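Local structure of bifunctional protein PutA (Bdellovibrio bacteriovorus, 5UR2) at the interface of chains A and B. The protein oxidises proline to glutamate in two steps, joining an FAD-dependent proline dehydrogenase and an NAD-dependent L-glutamate gamma-semialdehyde dehydrogenase in one chain. Coordinates in Å, arbitrary orientation; residue numbers count along the deposited sequence, not the author numbering. Chains: chain A/B, Bifunctional protein PutA.

Contact 1: the interface of chains A and B. Residues chain A 737-738; chain B 899-900, 948.
A:Gln738 faces B:Thr899, B:Glu900 and B:Met948 from a stretch of loop in which A:Gln737 is extended and A:Gln738 turns from that course (psi 49°), and all three partners in chain B are loop residues too. The side chain of A:Gln738 does most of the reaching. With CG set beside its own backbone N (chi1 -60°) and the chain straight beyond, the amide is carried out to the partner. There the amide oxygen OE1 of A:Gln738 lies 3.7 Å from the backbone O of B:Thr899, two carbonyl oxygens near each other but not bonded. The amide nitrogen NE2 of A:Gln738 sits 4.0 Å from CG of B:Glu900, touching the chain of the glutamate rather than its carboxylate. The two side chains cross nearly at right angles, with amide and carboxylate planes 65° apart. B:Met948 comes in at the backbone end, its chain bent at chi2 and chi3. SD of B:Met948 rests 3.8 Å from the carbonyl carbon C of A:Gln738, with CG close behind. A:Gln737 is only grazed. This is a loose loop-against-loop patch between aldehyde dehydrogenase regions of the two chains, and it probably adds modest van der Waals packing to the dimer.

Contact 2: the interface of chains A and B. Residues chain A 945-946, 951; chain B 630, 632, 966.
A:Phe946, on the short strand 946-947 of chain A, packs against B:Glu966 and B:Lys630 on strands 965-973 and 623-631 of chain B, joining the aldehyde dehydrogenase regions of the dimer. Its side chain can be followed outward. CB of A:Phe946 lies 3.7 Å from the carboxylate oxygen OE1 of B:Glu966. CG of A:Phe946, the first ring atom, sits 4.1 Å from the methylene CG of B:Glu966, and CD1 lies beside CB and CG of the same glutamate. At the far end of the ring CE1 and CZ reach the lysine, with CZ of A:Phe946 3.9 Å from CD of B:Lys630, whose chain crosses the phenylalanine at about a right angle. The ring stands in the crowded position between its backbone N and carbonyl carbon (chi1 43°), which turns it along the glutamate towards the lysine. Ring and carboxylate are tilted 42° apart. B:Glu966 is bent at chi2, and its salt bridge to B:Arg632 should help fix the carboxylate beside CB of A:Phe946 and balance its charge. NH2 of B:Arg632 also lies 3.7 Å from the methyl CD1 of A:Ile951. NE of B:Arg632 donates to OE2 of B:Glu966 at 2.8 Å; OE2 lies close to the guanidinium plane and accepts through its anti lone pair.

Contact 3: the interface of chains A and B. Residues chain A 615, 627, 629, 962, 967; chain B 954, 958-959.
B:Asp959 points its carboxylate at two tyrosines of strand 623-631, and the three groups meet at different angles. A:Tyr629 approaches from the opposite direction, its ring tilted 34° from the carboxylate; its hydroxyl OH donates to OD2 of B:Asp959 at 2.7 Å through the syn lone pair. A:Tyr627 crosses obliquely, its ring turned 61° from the carboxylate, and its OH reaches the same OD2 of B:Asp959 at 2.6 Å from well above the carboxylate plane. One oxygen thus takes two phenolic hydrogen bonds. The other, OD1 of B:Asp959, forms a salt bridge with NZ of A:Lys962 at 3.2 Å; that lysine arrives fully extended and slightly out of the carboxylate plane, and probably steadies the negative charge. Pyrrolidine and phenol meet differently: CD of B:Pro958 sits over the centre of one face of the A:Tyr627 ring, 3.9 Å from its centroid, in a CH-pi contact. B:Lys954 slides antiparallel past both A:Tyr627 and A:Pro967, its CG 3.8 Å from CG of A:Pro967. Its first torsion, with CG opposite the backbone N (chi1 -164°), lays the aliphatic stem along these two residues. A water links OH of A:Tyr627 to O of B:Lys954 and to the backbone N of B:Asp959. With its directed bonds, salt bridge and ring packing, this patch pins a loop of chain B against strands 623-631 and 965-973 of chain A, tying the two subunits together.

Contact 1: the interface of chains A and B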
loop_
_atom_site.group_PDB
_atom_site.type_symbol
_atom_site.label_atom_id
_atom_site.label_comp_id
_atom_site.label_asym_id
_atom_site.label_seq_id
_atom_site.Cartn_x
_atom_site.Cartn_y
_atom_site.Cartn_z
ATOM N N GLN A 737 -24.011 -5.155 -21.710
ATOM C CA GLN A 737 -23.068 -4.847 -20.644
ATOM C C GLN A 737 -21.737 -5.523 -20.955
ATOM O O GLN A 737 -21.690 -6.739 -21.153
ATOM C CB GLN A 737 -23.619 -5.332 -19.307
ATOM C CG GLN A 737 -22.733 -5.056 -18.093
ATOM C CD GLN A 737 -23.244 -5.774 -16.854
ATOM O OE1 GLN A 737 -24.460 -5.850 -16.628
ATOM N NE2 GLN A 737 -22.319 -6.328 -16.051
ATOM N N GLN A 738 -20.655 -4.744 -21.006
ATOM C CA GLN A 738 -19.353 -5.325 -21.320
ATOM C C GLN A 738 -18.360 -5.107 -20.183
ATOM O O GLN A 738 -17.231 -4.671 -20.407
ATOM C CB GLN A 738 -18.802 -4.713 -22.600
ATOM C CG GLN A 738 -19.655 -4.914 -23.835
ATOM C CD GLN A 738 -18.928 -4.436 -25.053
ATOM O OE1 GLN A 738 -18.176 -3.463 -24.976
ATOM N NE2 GLN A 738 -19.142 -5.096 -26.186
ATOM N N THR B 899 -13.756 -4.159 -28.585
ATOM C CA THR B 899 -14.109 -5.519 -28.202
ATOM C C THR B 899 -14.736 -5.561 -26.807
ATOM O O THR B 899 -14.856 -4.558 -26.102
ATOM C CB THR B 899 -12.900 -6.479 -28.239
ATOM O OG1 THR B 899 -12.088 -6.303 -27.069
ATOM C CG2 THR B 899 -12.035 -6.276 -29.481
ATOM N N GLU B 900 -15.136 -6.778 -26.423
ATOM C CA GLU B 900 -15.601 -7.111 -25.087
ATOM C C GLU B 900 -14.490 -7.081 -24.046
ATOM O O GLU B 900 -14.784 -7.055 -22.850
ATOM C CB GLU B 900 -16.187 -8.528 -25.111
ATOM C CG GLU B 900 -17.688 -8.648 -25.108
ATOM C CD GLU B 900 -18.133 -10.109 -25.006
ATOM O OE1 GLU B 900 -17.308 -11.024 -25.243
ATOM O OE2 GLU B 900 -19.310 -10.343 -24.665
ATOM N N MET B 948 -14.663 -7.475 -19.900
ATOM C CA MET B 948 -14.922 -8.900 -19.690
ATOM C C MET B 948 -13.643 -9.744 -19.526
ATOM O O MET B 948 -13.730 -10.978 -19.547
ATOM C CB MET B 948 -15.790 -9.463 -20.828
ATOM C CG MET B 948 -17.191 -8.830 -20.935
ATOM S SD MET B 948 -18.137 -8.851 -19.379
ATOM C CE MET B 948 -18.323 -10.604 -19.189
#

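Contact 2: the interface of chains A and B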
loop_
_atom_site.group_PDB
_atom_site.type_symbol
_atom_site.label_atom_id
_atom_site.label_comp_id
_atom_site.label_asym_id
_atom_site.label_seq_id
_atom_site.Cartn_x
_atom_site.Cartn_y
_atom_site.Cartn_z
ATOM N N GLY A 945 -16.425 -4.715 8.122
ATOM C CA GLY A 945 -16.212 -6.052 8.644
ATOM C C GLY A 945 -16.549 -7.110 7.623
ATOM O O GLY A 945 -16.654 -6.796 6.436
ATOM N N PHE A 946 -16.679 -8.367 8.067
ATOM C CA PHE A 946 -16.862 -9.507 7.174
ATOM C C PHE A 946 -18.016 -10.396 7.659
ATOM O O PHE A 946 -18.938 -9.905 8.318
ATOM C CB PHE A 946 -15.546 -10.288 7.047
ATOM C CG PHE A 946 -14.829 -10.474 8.353
ATOM C CD1 PHE A 946 -14.008 -9.468 8.864
ATOM C CD2 PHE A 946 -14.971 -11.667 9.068
ATOM C CE1 PHE A 946 -13.362 -9.640 10.074
ATOM C CE2 PHE A 946 -14.320 -11.850 10.287
ATOM C CZ PHE A 946 -13.519 -10.835 10.794
ATOM N N ILE A 951 -18.814 -6.910 2.306
ATOM C CA ILE A 951 -17.630 -7.275 1.534
ATOM C C ILE A 951 -17.089 -6.021 0.853
ATOM O O ILE A 951 -17.848 -5.238 0.274
ATOM C CB ILE A 951 -17.910 -8.386 0.494
ATOM C CG1 ILE A 951 -16.605 -8.745 -0.258
ATOM C CG2 ILE A 951 -19.019 -7.956 -0.473
ATOM C CD1 ILE A 951 -16.392 -10.217 -0.538
ATOM N N LYS B 630 -6.474 -10.120 7.966
ATOM C CA LYS B 630 -6.904 -11.440 8.413
ATOM C C LYS B 630 -7.110 -12.358 7.210
ATOM O O LYS B 630 -7.438 -11.900 6.116
ATOM C CB LYS B 630 -8.235 -11.370 9.184
ATOM C CG LYS B 630 -8.214 -10.611 10.535
ATOM C CD LYS B 630 -9.674 -10.438 11.014
ATOM C CE LYS B 630 -9.819 -9.845 12.435
ATOM N NZ LYS B 630 -9.217 -10.704 13.483
ATOM N N ARG B 632 -9.344 -15.342 5.238
ATOM C CA ARG B 632 -10.789 -15.466 4.998
ATOM C C ARG B 632 -11.360 -16.860 5.256
ATOM O O ARG B 632 -12.455 -16.972 5.806
ATOM C CB ARG B 632 -11.137 -15.050 3.558
ATOM C CG ARG B 632 -10.683 -13.650 3.163
ATOM C CD ARG B 632 -11.356 -13.136 1.868
ATOM N NE ARG B 632 -12.717 -12.645 2.115
ATOM C CZ ARG B 632 -13.825 -13.198 1.632
ATOM N NH1 ARG B 632 -13.755 -14.262 0.847
ATOM N NH2 ARG B 632 -15.014 -12.676 1.928
ATOM N N GLU B 966 -8.991 -10.133 4.615
ATOM C CA GLU B 966 -9.899 -9.100 5.078
ATOM C C GLU B 966 -9.116 -8.043 5.841
ATOM O O GLU B 966 -8.283 -8.384 6.690
ATOM C CB GLU B 966 -11.009 -9.651 6.006
ATOM C CG GLU B 966 -12.077 -10.488 5.336
ATOM C CD GLU B 966 -12.950 -9.678 4.434
ATOM O OE1 GLU B 966 -13.212 -8.492 4.769
ATOM O OE2 GLU B 966 -13.368 -10.222 3.382
#

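Contact 3: the interface of chains A and B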
loop_
_atom_site.group_PDB
_atom_site.type_symbol
_atom_site.label_atom_id
_atom_site.label_comp_id
_atom_site.label_asym_id
_atom_site.label_seq_id
_atom_site.Cartn_x
_atom_site.Cartn_y
_atom_site.Cartn_z
ATOM N N LEU A 615 3.499 4.257 -10.014
ATOM C CA LEU A 615 4.410 3.484 -9.169
ATOM C C LEU A 615 5.371 2.703 -10.062
ATOM O O LEU A 615 4.958 1.796 -10.791
ATOM C CB LEU A 615 3.645 2.554 -8.230
ATOM C CG LEU A 615 4.539 1.606 -7.429
ATOM C CD1 LEU A 615 5.428 2.377 -6.426
ATOM C CD2 LEU A 615 3.682 0.600 -6.699
ATOM N N TYR A 627 2.869 0.932 -12.422
ATOM C CA TYR A 627 1.590 0.483 -11.908
ATOM C C TYR A 627 0.749 1.717 -11.590
ATOM O O TYR A 627 1.212 2.611 -10.865
ATOM C CB TYR A 627 1.839 -0.360 -10.654
ATOM C CG TYR A 627 0.677 -1.157 -10.107
ATOM C CD1 TYR A 627 0.367 -2.414 -10.625
ATOM C CD2 TYR A 627 -0.062 -0.686 -9.021
ATOM C CE1 TYR A 627 -0.682 -3.173 -10.104
ATOM C CE2 TYR A 627 -1.108 -1.433 -8.492
ATOM C CZ TYR A 627 -1.410 -2.676 -9.041
ATOM O OH TYR A 627 -2.430 -3.416 -8.520
ATOM N N TYR A 629 -3.595 3.515 -11.479
ATOM C CA TYR A 629 -5.009 3.248 -11.277
ATOM C C TYR A 629 -5.841 3.996 -12.309
ATOM O O TYR A 629 -5.520 5.131 -12.678
ATOM C CB TYR A 629 -5.447 3.621 -9.863
ATOM C CG TYR A 629 -4.805 2.720 -8.850
ATOM C CD1 TYR A 629 -5.319 1.456 -8.611
ATOM C CD2 TYR A 629 -3.673 3.113 -8.162
ATOM C CE1 TYR A 629 -4.746 0.609 -7.701
ATOM C CE2 TYR A 629 -3.079 2.270 -7.237
ATOM C CZ TYR A 629 -3.623 1.018 -7.017
ATOM O OH TYR A 629 -3.044 0.163 -6.118
ATOM N N LYS A 962 -9.359 2.435 -3.666
ATOM C CA LYS A 962 -9.005 1.549 -4.764
ATOM C C LYS A 962 -10.176 0.702 -5.225
ATOM O O LYS A 962 -10.192 0.271 -6.381
ATOM C CB LYS A 962 -7.841 0.653 -4.361
ATOM C CG LYS A 962 -6.555 1.436 -4.115
ATOM C CD LYS A 962 -5.449 0.511 -3.607
ATOM C CE LYS A 962 -4.158 1.267 -3.323
ATOM N NZ LYS A 962 -3.066 0.297 -2.986
ATOM N N PRO A 967 -6.627 -1.334 -11.336
ATOM C CA PRO A 967 -5.180 -1.216 -11.514
ATOM C C PRO A 967 -4.806 -1.491 -12.962
ATOM O O PRO A 967 -5.499 -2.221 -13.678
ATOM C CB PRO A 967 -4.627 -2.307 -10.593
ATOM C CG PRO A 967 -5.694 -3.374 -10.685
ATOM C CD PRO A 967 -7.008 -2.640 -10.770
ATOM N N LYS B 954 -5.110 -8.909 -10.360
ATOM C CA LYS B 954 -3.917 -8.252 -10.875
ATOM C C LYS B 954 -2.712 -8.986 -10.267
ATOM O O LYS B 954 -2.128 -8.531 -9.281
ATOM C CB LYS B 954 -3.949 -6.769 -10.529
ATOM C CG LYS B 954 -2.979 -5.932 -11.321
ATOM C CD LYS B 954 -3.223 -6.063 -12.815
ATOM C CE LYS B 954 -2.705 -4.827 -13.562
ATOM N NZ LYS B 954 -2.636 -5.101 -15.042
ATOM N N PRO B 958 1.207 -5.354 -6.226
ATOM C CA PRO B 958 1.070 -5.048 -4.796
ATOM C C PRO B 958 -0.363 -5.026 -4.261
ATOM O O PRO B 958 -0.539 -4.779 -3.063
ATOM C CB PRO B 958 1.713 -3.651 -4.696
ATOM C CG PRO B 958 1.430 -3.029 -6.050
ATOM C CD PRO B 958 1.498 -4.164 -7.038
ATOM N N ASP B 959 -1.396 -5.279 -5.076
ATOM C CA ASP B 959 -2.761 -5.391 -4.556
ATOM C C ASP B 959 -3.242 -6.831 -4.478
ATOM O O ASP B 959 -4.296 -7.081 -3.886
ATOM C CB ASP B 959 -3.761 -4.576 -5.415
ATOM C CG ASP B 959 -3.475 -3.068 -5.391
ATOM O OD1 ASP B 959 -3.015 -2.552 -4.342
ATOM O OD2 ASP B 959 -3.659 -2.409 -6.442
HETATM O O HOH W 1 -1.692 -6.160 -7.800
#

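The three centres form a triangle, that of contact 3 about 21 Å from contact 1 and about 20 Å from contact 2, with contacts 1 and 2 about 29 Å apart. Strands 623-631 and 965-973 serve both contacts 2 and 3, from chain B in the first and chain A in the second, so in the two-fold dimer the same strand pair of each chain contributes to both kinds of contact. The centre of contact 2 lies about 11 Å from A:Glu746 and that of contact 1 about 13 Å from B:Glu746, predicted active-site residues, which may link assembly to those sites. Type A PutAs share a conserved core oligomer.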